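Local coordinates for centrosomal protein 43 (Homo sapiens, PDB 2D68) that is required for anchoring microtubules to centrosomes and for ciliation, and forms homodimers through its N-terminal domain, at residues R54-L57 with A58-L61. Sequence-based numbering, arbitrary orientation.
Sequences RENL and ARDL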
loop_
_atom_site.group_PDB
_atom_site.type_symbol
_atom_site.label_atom_id
_atom_site.label_comp_id
_atom_site.label_asym_id
_atom_site.label_seq_id
_atom_site.Cartn_x
_atom_site.Cartn_y
_atom_site.Cartn_z
ATOM N N ARG B 54 10.235 1.116 -7.502
ATOM C CA ARG B 54 10.064 -0.322 -7.306
ATOM C C ARG B 54 11.362 -1.105 -7.034
ATOM O O ARG B 54 11.415 -1.891 -6.088
ATOM C CB ARG B 54 9.372 -0.929 -8.520
ATOM C CG ARG B 54 9.148 -2.429 -8.395
ATOM C CD ARG B 54 8.521 -2.988 -9.628
ATOM N NE ARG B 54 8.480 -4.444 -9.532
ATOM C CZ ARG B 54 7.370 -5.171 -9.450
ATOM N NH1 ARG B 54 6.174 -4.587 -9.437
ATOM N NH2 ARG B 54 7.477 -6.499 -9.374
ATOM N N GLU B 55 12.390 -0.922 -7.862
ATOM C CA GLU B 55 13.591 -1.762 -7.706
ATOM C C GLU B 55 14.449 -1.363 -6.498
ATOM O O GLU B 55 15.091 -2.205 -5.867
ATOM C CB GLU B 55 14.419 -1.803 -8.998
ATOM C CG GLU B 55 13.594 -2.065 -10.277
ATOM C CD GLU B 55 12.642 -3.259 -10.172
ATOM O OE1 GLU B 55 12.876 -4.169 -9.330
ATOM O OE2 GLU B 55 11.669 -3.292 -10.958
ATOM N N ASN B 56 14.389 -0.080 -6.143
ATOM C CA ASN B 56 14.962 0.422 -4.895
ATOM C C ASN B 56 14.278 -0.296 -3.720
ATOM O O ASN B 56 14.929 -0.821 -2.811
ATOM C CB ASN B 56 14.746 1.939 -4.852
ATOM C CG ASN B 56 15.216 2.586 -3.565
ATOM O OD1 ASN B 56 14.945 2.111 -2.470
ATOM N ND2 ASN B 56 15.867 3.724 -3.705
ATOM N N LEU B 57 12.946 -0.329 -3.750
ATOM C CA LEU B 57 12.207 -0.989 -2.683
ATOM C C LEU B 57 12.514 -2.479 -2.615
ATOM O O LEU B 57 12.701 -3.010 -1.529
ATOM C CB LEU B 57 10.705 -0.789 -2.895
ATOM C CG LEU B 57 10.259 0.660 -2.993
ATOM C CD1 LEU B 57 8.770 0.688 -3.243
ATOM C CD2 LEU B 57 10.579 1.460 -1.762
ATOM N N ALA B 58 12.567 -3.144 -3.770
ATOM C CA ALA B 58 12.854 -4.579 -3.791
ATOM C C ALA B 58 14.225 -4.863 -3.187
ATOM O O ALA B 58 14.382 -5.780 -2.380
ATOM C CB ALA B 58 12.761 -5.117 -5.197
ATOM N N ARG B 59 15.209 -4.050 -3.561
ATOM C CA ARG B 59 16.545 -4.152 -2.970
ATOM C C ARG B 59 16.496 -4.032 -1.440
ATOM O O ARG B 59 17.086 -4.852 -0.717
ATOM C CB ARG B 59 17.473 -3.096 -3.581
ATOM C CG ARG B 59 18.963 -3.253 -3.264
ATOM C CD ARG B 59 19.776 -2.106 -3.897
ATOM N NE ARG B 59 19.275 -1.817 -5.226
ATOM C CZ ARG B 59 18.749 -0.662 -5.645
ATOM N NH1 ARG B 59 18.683 0.421 -4.868
ATOM N NH2 ARG B 59 18.306 -0.595 -6.887
ATOM N N ASP B 60 15.755 -3.040 -0.951
ATOM C CA ASP B 60 15.591 -2.804 0.471
ATOM C C ASP B 60 14.976 -4.004 1.184
ATOM O O ASP B 60 15.393 -4.372 2.288
ATOM C CB ASP B 60 14.678 -1.603 0.675
ATOM C CG ASP B 60 15.387 -0.410 1.258
ATOM O OD1 ASP B 60 14.685 0.365 1.949
ATOM O OD2 ASP B 60 16.609 -0.241 1.048
ATOM N N LEU B 61 13.976 -4.604 0.544
ATOM C CA LEU B 61 13.219 -5.716 1.115
ATOM C C LEU B 61 13.901 -7.079 0.910
ATOM O O LEU B 61 13.471 -8.095 1.468
ATOM C CB LEU B 61 11.819 -5.753 0.503
ATOM C CG LEU B 61 10.884 -4.599 0.858
ATOM C CD1 LEU B 61 9.773 -4.512 -0.148
ATOM C CD2 LEU B 61 10.301 -4.808 2.256
HETATM O O HOH W 1 17.493 0.170 -1.900
HETATM O O HOH W 2 13.731 2.103 -0.040
#
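Arg59 leaves the helix with CG anti to the backbone N (chi1 -169°) and bends at chi3 (-41°), and this folds its guanidinium back over the preceding turn. One face of that flat group lies over Glu55 O, set off toward its rim, and Arg59 NH1 comes to 3.7 Å from Asn56 CA. A long, flexible arginine suits this exposed flank, since its chain can arch out and let the planar head return over the backbone while the charge stays near water. Asn56 and Asp60, one turn apart, are linked by water: one molecule donates to Asn56 OD1 at 2.7 Å and, more weakly, to Asp60 OD1. A second is 2.9 Å from Asn56 O, near Asp60 OD2, and weakly accepts from Arg59 NH1. Short side chains ending in oxygens hold their acceptors near enough to the helix for one water to reach both. Beneath them run the i to i+4 bonds of the amphipathic helix 54-61 in the FOP dimerisation domain, from Ala58 N to Arg54 O (2.9 Å) through to Leu61 N to Leu57 O (2.9 Å). On the buried flank Leu61 CG packs 3.4 Å from Leu57 O, and the side chains of both leucines touch Leu20 of helix 16-31 and Leu74 of helix 74-80. Ala58, whose lone methyl takes little room, also touches Leu74. Leu61 further packs on Ile79 of the second subunit, whose Trp82 NE1 hydrogen-bonds to Leu61 O.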